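Local atomic coordinates of possible adenyl cyclase-associated protein (Cryptosporidium parvum, PDB entry 2B0R), a protein that probably binds and sequesters monomeric actin through a C-terminal beta-helix domain, as other cyclase-associated proteins do. Residues 63-68 against 84-89; 94-99 against 116-121; 104-109 against 127-132. All blocks are in the same frame, centred on the assembly; numbering follows the deposited sequence.

In the fold
The three contacts sample one right-handed parallel beta-helix, the fold of the C-terminal domain of cyclase-associated proteins, and follow one principle: each coil repeats the path of the last. Contact 1 joins the edge strand 64-66 of one sheet to its neighbour 84-87. Contact 3 begins on the next strand, 102-106, and the two touch directly, with centres about 13 Å apart. Contact 2 lies at a corner of the helix, about 16 Å from contact 1 and about 15 Å from contact 3 (centre to centre). Contacts 2 and 3 interlock along the chain, and they meet in the core, where Phe104 packs on Ile96 and Ile121, and Ile94 on Val106 and Val109.

Contact 1: 63-68 against 84-89; sequences PITLSE and RIIVEQ
Ile86 O is gripped by two groups of the strand beside it: it accepts the N-H of Leu66 at 2.8 Å, nearly along the C=O axis and with an angle of 166° at the hydrogen, and it also takes a CA-H...O contact from Thr65 CA. The same pattern runs along the pair. Ile86 N gives its hydrogen to Ile64 O at 2.8 Å, Ile64 N reaches Arg84 O, and Glu88 N, at the C-terminal end of the pair, donates to Leu66 O. The strands run parallel, 11° apart, with Ile64 opposite Ile85, Thr65 opposite Ile86 and Leu66 opposite Val87. This is the in-register pairing of successive coils of a parallel beta-helix, and 64-66 is the outermost strand of its sheet in this chain. Ile64, Leu66, Ile85 and Val87 share one face; Ile64 and Leu66 lie there on Val45, and Ile85 lies on Phe104. On the other face Thr65 and Ile86 cross obliquely. With OG1 turned beside its own backbone N (chi1 -70°), Thr65 touches Ile86 CD1 through that oxygen at 3.5 Å, and its CG2, anti to that N, rests on Glu88 CG at 3.8 Å. Pro63 CB touches the same methyl, 3.8 Å from Ile86 CD1. Past the strands the amide of Gln89, on a chain bent at chi2, comes back to the first segment: its NE2 donates to Ser67 O at 3.2 Å from above the carbonyl plane. Glu68 turns away instead, its OE2 hydrogen-bonded to Tyr52.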
loop_
_atom_site.group_PDB
_atom_site.type_symbol
_atom_site.label_atom_id
_atom_site.label_comp_id
_atom_site.label_asym_id
_atom_site.label_seq_id
_atom_site.Cartn_x
_atom_site.Cartn_y
_atom_site.Cartn_z
ATOM N N PRO A 63 27.159 14.273 6.190
ATOM C CA PRO A 63 26.173 13.716 7.102
ATOM C C PRO A 63 25.781 14.727 8.163
ATOM O O PRO A 63 26.647 15.459 8.673
ATOM C CB PRO A 63 26.922 12.537 7.757
ATOM C CG PRO A 63 28.382 12.784 7.488
ATOM C CD PRO A 63 28.388 13.460 6.144
ATOM N N ILE A 64 24.488 14.795 8.473
ATOM C CA ILE A 64 24.043 15.542 9.648
ATOM C C ILE A 64 23.995 14.606 10.831
ATOM O O ILE A 64 23.273 13.595 10.789
ATOM C CB ILE A 64 22.669 16.151 9.476
ATOM C CG1 ILE A 64 22.650 17.126 8.281
ATOM C CG2 ILE A 64 22.201 16.784 10.803
ATOM C CD1 ILE A 64 23.779 18.220 8.271
ATOM N N THR A 65 24.758 14.940 11.873
ATOM C CA THR A 65 24.838 14.116 13.069
ATOM C C THR A 65 24.188 14.769 14.272
ATOM O O THR A 65 24.484 15.906 14.620
ATOM C CB THR A 65 26.300 13.713 13.413
ATOM O OG1 THR A 65 26.779 12.790 12.440
ATOM C CG2 THR A 65 26.393 13.043 14.769
ATOM N N LEU A 66 23.296 14.021 14.909
ATOM C CA LEU A 66 22.784 14.393 16.202
ATOM C C LEU A 66 23.501 13.542 17.251
ATOM O O LEU A 66 23.300 12.328 17.331
ATOM C CB LEU A 66 21.288 14.179 16.232
ATOM C CG LEU A 66 20.558 14.717 17.441
ATOM C CD1 LEU A 66 20.467 16.209 17.335
ATOM C CD2 LEU A 66 19.162 14.080 17.511
ATOM N N SER A 67 24.355 14.177 18.042
ATOM C CA SER A 67 25.210 13.436 18.960
ATOM C C SER A 67 24.772 13.528 20.424
ATOM O O SER A 67 25.373 12.923 21.298
ATOM C CB SER A 67 26.660 13.878 18.797
ATOM O OG SER A 67 26.769 15.245 19.089
ATOM N N GLU A 68 23.715 14.270 20.674
ATOM C CA GLU A 68 23.170 14.384 22.008
ATOM C C GLU A 68 21.779 13.734 22.067
ATOM O O GLU A 68 21.204 13.368 21.035
ATOM C CB GLU A 68 23.117 15.853 22.430
ATOM C CG GLU A 68 22.156 16.710 21.613
ATOM C CD GLU A 68 22.006 18.090 22.192
ATOM O OE1 GLU A 68 23.001 18.857 22.162
ATOM O OE2 GLU A 68 20.904 18.415 22.684
ATOM N N ARG A 84 22.821 11.930 4.311
ATOM C CA ARG A 84 23.018 10.981 5.395
ATOM C C ARG A 84 22.616 11.707 6.690
ATOM O O ARG A 84 23.058 12.836 6.940
ATOM C CB ARG A 84 24.479 10.417 5.439
ATOM C CG ARG A 84 24.598 8.934 6.073
ATOM C CD ARG A 84 26.047 8.224 6.061
ATOM N NE ARG A 84 25.965 6.727 6.101
ATOM C CZ ARG A 84 26.414 5.884 5.135
ATOM N NH1 ARG A 84 27.029 6.365 4.042
ATOM N NH2 ARG A 84 26.269 4.548 5.264
ATOM N N ILE A 85 21.724 11.095 7.465
ATOM C CA ILE A 85 21.435 11.542 8.841
ATOM C C ILE A 85 21.858 10.457 9.850
ATOM O O ILE A 85 21.705 9.255 9.589
ATOM C CB ILE A 85 19.958 11.903 9.042
ATOM C CG1 ILE A 85 19.580 13.125 8.189
ATOM C CG2 ILE A 85 19.665 12.177 10.506
ATOM C CD1 ILE A 85 19.139 12.777 6.780
ATOM N N ILE A 86 22.413 10.895 10.976
ATOM C CA ILE A 86 23.014 10.007 11.942
ATOM C C ILE A 86 22.564 10.416 13.301
ATOM O O ILE A 86 22.796 11.555 13.726
ATOM C CB ILE A 86 24.553 10.091 11.932
ATOM C CG1 ILE A 86 25.116 9.799 10.536
ATOM C CG2 ILE A 86 25.157 9.118 12.932
ATOM C CD1 ILE A 86 26.680 9.912 10.433
ATOM N N VAL A 87 21.935 9.479 13.997
ATOM C CA VAL A 87 21.509 9.702 15.376
ATOM C C VAL A 87 22.394 8.856 16.290
ATOM O O VAL A 87 22.442 7.636 16.176
ATOM C CB VAL A 87 19.976 9.414 15.542
ATOM C CG1 VAL A 87 19.530 9.594 16.962
ATOM C CG2 VAL A 87 19.194 10.348 14.657
ATOM N N GLU A 88 23.145 9.503 17.165
ATOM C CA GLU A 88 24.132 8.776 17.959
ATOM C C GLU A 88 23.519 8.076 19.157
ATOM O O GLU A 88 23.848 6.930 19.446
ATOM C CB GLU A 88 25.272 9.686 18.379
ATOM C CG GLU A 88 26.107 10.113 17.190
ATOM C CD GLU A 88 27.560 10.512 17.524
ATOM O OE1 GLU A 88 27.849 10.996 18.658
ATOM O OE2 GLU A 88 28.396 10.352 16.609
ATOM N N GLN A 89 22.628 8.763 19.856
ATOM C CA GLN A 89 22.063 8.208 21.055
ATOM C C GLN A 89 20.850 7.347 20.761
ATOM O O GLN A 89 20.124 7.554 19.770
ATOM C CB GLN A 89 21.669 9.320 22.028
ATOM C CG GLN A 89 22.780 10.292 22.391
ATOM C CD GLN A 89 24.000 9.617 22.945
ATOM O OE1 GLN A 89 23.912 8.776 23.828
ATOM N NE2 GLN A 89 25.150 9.983 22.427
#

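Contact 2: 94-99 against 116-121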
loop_
_atom_site.group_PDB
_atom_site.type_symbol
_atom_site.label_atom_id
_atom_site.label_comp_id
_atom_site.label_asym_id
_atom_site.label_seq_id
_atom_site.Cartn_x
_atom_site.Cartn_y
_atom_site.Cartn_z
ATOM N N ILE A 94 11.636 7.448 16.853
ATOM C CA ILE A 94 11.994 8.360 15.806
ATOM C C ILE A 94 10.848 8.400 14.799
ATOM O O ILE A 94 10.298 7.356 14.441
ATOM C CB ILE A 94 13.289 7.885 15.068
ATOM C CG1 ILE A 94 14.477 7.787 16.034
ATOM C CG2 ILE A 94 13.588 8.802 13.862
ATOM C CD1 ILE A 94 15.776 7.213 15.393
ATOM N N PHE A 95 10.518 9.594 14.335
ATOM C CA PHE A 95 9.486 9.784 13.329
ATOM C C PHE A 95 10.146 10.379 12.059
ATOM O O PHE A 95 10.818 11.410 12.144
ATOM C CB PHE A 95 8.361 10.694 13.905
ATOM C CG PHE A 95 7.256 11.016 12.923
ATOM C CD1 PHE A 95 6.420 10.008 12.423
ATOM C CD2 PHE A 95 7.033 12.333 12.505
ATOM C CE1 PHE A 95 5.387 10.298 11.514
ATOM C CE2 PHE A 95 5.986 12.638 11.596
ATOM C CZ PHE A 95 5.167 11.611 11.104
ATOM N N ILE A 96 9.980 9.718 10.903
ATOM C CA ILE A 96 10.582 10.190 9.639
ATOM C C ILE A 96 9.508 10.399 8.595
ATOM O O ILE A 96 8.814 9.461 8.203
ATOM C CB ILE A 96 11.613 9.213 9.083
ATOM C CG1 ILE A 96 12.769 9.005 10.075
ATOM C CG2 ILE A 96 12.155 9.714 7.777
ATOM C CD1 ILE A 96 13.550 7.702 9.828
ATOM N N GLU A 97 9.347 11.642 8.150
ATOM C CA GLU A 97 8.320 11.958 7.154
ATOM C C GLU A 97 8.828 12.735 5.949
ATOM O O GLU A 97 9.667 13.660 6.076
ATOM C CB GLU A 97 7.153 12.716 7.757
ATOM C CG GLU A 97 6.026 12.797 6.748
ATOM C CD GLU A 97 4.849 13.610 7.187
ATOM O OE1 GLU A 97 4.876 14.216 8.288
ATOM O OE2 GLU A 97 3.875 13.643 6.399
ATOM N N ASN A 98 8.311 12.344 4.779
ATOM C CA ASN A 98 8.520 13.082 3.553
ATOM C C ASN A 98 10.013 13.235 3.262
ATOM O O ASN A 98 10.532 14.344 3.151
ATOM C CB ASN A 98 7.815 14.453 3.651
ATOM C CG ASN A 98 7.789 15.191 2.325
ATOM O OD1 ASN A 98 8.017 14.594 1.275
ATOM N ND2 ASN A 98 7.532 16.503 2.371
ATOM N N CYS A 99 10.713 12.122 3.170
ATOM C CA CYS A 99 12.120 12.182 2.894
ATOM C C CYS A 99 12.410 11.346 1.665
ATOM O O CYS A 99 11.722 10.337 1.421
ATOM C CB CYS A 99 12.925 11.725 4.114
ATOM S SG CYS A 99 12.827 12.897 5.488
ATOM N N VAL A 116 6.847 7.574 7.262
ATOM C CA VAL A 116 5.615 7.966 6.562
ATOM C C VAL A 116 5.889 8.798 5.314
ATOM O O VAL A 116 6.627 9.807 5.362
ATOM C CB VAL A 116 4.678 8.819 7.453
ATOM C CG1 VAL A 116 3.316 8.978 6.766
ATOM C CG2 VAL A 116 4.508 8.190 8.786
ATOM N N ASN A 117 5.265 8.400 4.208
ATOM C CA ASN A 117 5.372 9.149 2.950
ATOM C C ASN A 117 6.838 9.369 2.570
ATOM O O ASN A 117 7.268 10.521 2.340
ATOM C CB ASN A 117 4.650 10.501 3.066
ATOM C CG ASN A 117 4.240 11.055 1.726
ATOM O OD1 ASN A 117 4.807 12.045 1.241
ATOM N ND2 ASN A 117 3.239 10.423 1.108
ATOM N N CYS A 118 7.616 8.285 2.530
ATOM C CA CYS A 118 8.999 8.419 2.149
ATOM C C CYS A 118 9.321 7.600 0.915
ATOM O O CYS A 118 8.679 6.588 0.656
ATOM C CB CYS A 118 9.909 8.007 3.299
ATOM S SG CYS A 118 9.957 9.187 4.578
ATOM N N ASP A 119 10.337 8.027 0.173
ATOM C CA ASP A 119 10.775 7.283 -0.990
ATOM C C ASP A 119 12.281 7.161 -0.984
ATOM O O ASP A 119 12.983 8.089 -0.581
ATOM C CB ASP A 119 10.270 7.932 -2.290
ATOM C CG ASP A 119 8.760 7.840 -2.438
ATOM O OD1 ASP A 119 8.052 8.859 -2.244
ATOM O OD2 ASP A 119 8.279 6.718 -2.717
ATOM N N ASP A 120 12.757 5.991 -1.407
ATOM C CA ASP A 120 14.167 5.720 -1.558
ATOM C C ASP A 120 14.909 5.962 -0.228
ATOM O O ASP A 120 15.730 6.863 -0.101
ATOM C CB ASP A 120 14.723 6.561 -2.733
ATOM C CG ASP A 120 16.184 6.245 -3.067
ATOM O OD1 ASP A 120 16.584 5.058 -2.999
ATOM O OD2 ASP A 120 16.925 7.208 -3.414
ATOM N N ILE A 121 14.619 5.127 0.754
ATOM C CA ILE A 121 15.130 5.339 2.117
ATOM C C ILE A 121 15.964 4.155 2.575
ATOM O O ILE A 121 15.591 3.003 2.347
ATOM C CB ILE A 121 13.967 5.622 3.106
ATOM C CG1 ILE A 121 13.200 6.856 2.641
ATOM C CG2 ILE A 121 14.474 5.838 4.516
ATOM C CD1 ILE A 121 14.070 8.153 2.631
#
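Asn98 and Asn117 lie side by side and point the same way, their amide planes turned 61° apart and OD1 of Asn98 4.1 Å from OD1 of Asn117. Both backbones are left-handed helical; at Asn98 this takes the chain round a corner, and the bend there lies against the similar bend at Asn117. Before the turn, Val116 N donates to Ile96 O at 2.9 Å, and Val116 O accepts from Asn98 N at 3.1 Å, both bonds nearly straight. Here the CG2 branch of Val116 reaches the Phe95 ring obliquely, 3.6 Å from CE1. Beyond the turn, Asp119 N continues the pairing on Cys99 O at 3.0 Å, and Ile121 CD1 leans against Cys99 CB. The buried Cys118 presents its sulfur inward: with SG beside its own backbone N (chi1 -74°), it touches Ile96 CG2 and takes a weak hydrogen bond from Cys99 N, 3.3 Å away. Cys99 SG and Cys118 SG stay 4.8 Å apart, too far for a disulfide. The pairing of the bends therefore rests on backbone hydrogen bonds, with the Cys118 sulfur both packing group and weak acceptor, while Asp119 OD1 makes a salt bridge with Arg35 and OD2 accepts from Asn138 ND2.

Contact 3: 104-109 against 127-132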
loop_
_atom_site.group_PDB
_atom_site.type_symbol
_atom_site.label_atom_id
_atom_site.label_comp_id
_atom_site.label_asym_id
_atom_site.label_seq_id
_atom_site.Cartn_x
_atom_site.Cartn_y
_atom_site.Cartn_z
ATOM N N PHE A 104 19.817 6.823 6.776
ATOM C CA PHE A 104 19.784 7.083 8.202
ATOM C C PHE A 104 20.633 6.054 8.905
ATOM O O PHE A 104 20.490 4.858 8.641
ATOM C CB PHE A 104 18.341 7.030 8.743
ATOM C CG PHE A 104 17.415 8.027 8.103
ATOM C CD1 PHE A 104 16.647 7.678 6.990
ATOM C CD2 PHE A 104 17.307 9.304 8.599
ATOM C CE1 PHE A 104 15.795 8.604 6.394
ATOM C CE2 PHE A 104 16.477 10.224 8.009
ATOM C CZ PHE A 104 15.721 9.877 6.906
ATOM N N LEU A 105 21.518 6.500 9.791
ATOM C CA LEU A 105 22.175 5.584 10.697
ATOM C C LEU A 105 21.698 5.932 12.059
ATOM O O LEU A 105 21.724 7.088 12.444
ATOM C CB LEU A 105 23.696 5.689 10.614
ATOM C CG LEU A 105 24.517 4.638 11.394
ATOM C CD1 LEU A 105 24.661 3.329 10.632
ATOM C CD2 LEU A 105 25.916 5.178 11.726
ATOM N N VAL A 106 21.224 4.932 12.791
ATOM C CA VAL A 106 20.695 5.154 14.139
ATOM C C VAL A 106 21.259 4.154 15.125
ATOM O O VAL A 106 21.702 3.050 14.759
ATOM C CB VAL A 106 19.130 5.130 14.190
ATOM C CG1 VAL A 106 18.518 6.151 13.232
ATOM C CG2 VAL A 106 18.584 3.746 13.937
ATOM N N ASN A 107 21.271 4.552 16.382
ATOM C CA ASN A 107 21.643 3.655 17.455
ATOM C C ASN A 107 20.504 2.624 17.691
ATOM O O ASN A 107 20.534 1.490 17.171
ATOM C CB ASN A 107 21.929 4.470 18.700
ATOM C CG ASN A 107 22.469 3.640 19.824
ATOM O OD1 ASN A 107 22.312 2.424 19.858
ATOM N ND2 ASN A 107 23.087 4.293 20.770
ATOM N N GLY A 108 19.516 3.027 18.471
ATOM C CA GLY A 108 18.296 2.274 18.572
ATOM C C GLY A 108 17.192 3.109 19.160
ATOM O O GLY A 108 17.367 4.301 19.407
ATOM N N VAL A 109 16.044 2.477 19.396
ATOM C CA VAL A 109 14.912 3.156 20.062
ATOM C C VAL A 109 14.256 2.315 21.168
ATOM O O VAL A 109 14.306 1.105 21.164
ATOM C CB VAL A 109 13.848 3.619 19.034
ATOM C CG1 VAL A 109 14.470 4.593 18.046
ATOM C CG2 VAL A 109 13.301 2.462 18.279
ATOM N N GLY A 127 22.090 -0.719 17.148
ATOM C CA GLY A 127 21.558 -1.276 18.398
ATOM C C GLY A 127 20.194 -1.944 18.263
ATOM O O GLY A 127 19.942 -2.683 17.302
ATOM N N ILE A 128 19.321 -1.689 19.233
ATOM C CA ILE A 128 17.995 -2.275 19.225
ATOM C C ILE A 128 16.918 -1.325 18.661
ATOM O O ILE A 128 16.802 -0.157 19.067
ATOM C CB ILE A 128 17.541 -2.781 20.651
ATOM C CG1 ILE A 128 18.702 -3.408 21.431
ATOM C CG2 ILE A 128 16.375 -3.795 20.515
ATOM C CD1 ILE A 128 18.412 -3.638 23.019
ATOM N N VAL A 129 16.132 -1.848 17.724
ATOM C CA VAL A 129 14.897 -1.188 17.283
ATOM C C VAL A 129 13.769 -2.208 17.371
ATOM O O VAL A 129 13.690 -3.098 16.552
ATOM C CB VAL A 129 15.007 -0.582 15.855
ATOM C CG1 VAL A 129 13.678 0.026 15.456
ATOM C CG2 VAL A 129 16.117 0.502 15.777
ATOM N N PRO A 130 12.938 -2.126 18.425
ATOM C CA PRO A 130 11.870 -3.148 18.605
ATOM C C PRO A 130 10.864 -3.224 17.430
ATOM O O PRO A 130 10.567 -4.335 16.930
ATOM C CB PRO A 130 11.167 -2.718 19.902
ATOM C CG PRO A 130 12.176 -1.839 20.624
ATOM C CD PRO A 130 12.971 -1.142 19.527
ATOM N N THR A 131 10.428 -2.049 16.960
ATOM C CA THR A 131 9.314 -1.897 16.036
ATOM C C THR A 131 9.649 -0.872 14.969
ATOM O O THR A 131 10.141 0.232 15.285
ATOM C CB THR A 131 8.064 -1.344 16.848
ATOM O OG1 THR A 131 7.613 -2.352 17.734
ATOM C CG2 THR A 131 6.924 -0.928 15.968
ATOM N N ILE A 132 9.353 -1.194 13.720
ATOM C CA ILE A 132 9.359 -0.189 12.648
ATOM C C ILE A 132 8.033 -0.182 11.890
ATOM O O ILE A 132 7.448 -1.231 11.596
ATOM C CB ILE A 132 10.474 -0.423 11.596
ATOM C CG1 ILE A 132 11.855 -0.384 12.237
ATOM C CG2 ILE A 132 10.364 0.622 10.418
ATOM C CD1 ILE A 132 12.976 -0.842 11.265
#
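Two valine rotations bring the apolar part of this contact together. With CG1 anti to its carbonyl carbon (chi1 -60°), Val109 places CG2 between backbone N and carbonyl carbon, and Val129 sends CG1 to the side opposite its own N (chi1 178°); the two methyls, Val109 CG2 and Val129 CG1, meet at 3.7 Å. The same Val109 CG2 also rests against the Pro130 ring, 3.8 Å from CD, so that one methyl touches two consecutive residues. The other methyl of Val129, CG2, lies over the backbone of Gly108, 4.0 Å from its CA. On the polar side Gly127 N donates to Asn107 O at 2.7 Å. That bond is bent, 137° at the hydrogen, with the donor tilted from the carbonyl plane. The two runs of chain diverge and do not pair as strands. A second link, from Val109 N to Ile128 O, is less certain because the place of that oxygen is in doubt. Glycine at both 108 and 127 removes side chains from the interface and lets the loop backbones come close, Gly108 CA lying 4.6 Å from Ile128 CA. Asn107 looks past this meeting: its OD1 comes within 4.0 Å of Gly127 CA, while ND2 is hydrogen-bonded to Glu88 O on the preceding coil. The contact thus stacks successive loops that leave one sheet of the beta-helix for the other. On the core side Val109 also packs on Val91 and Val129 on Ile113 of strand 112-116, and Gly127 O accepts from the hydroxyl of Ser145 beyond strand 140-143.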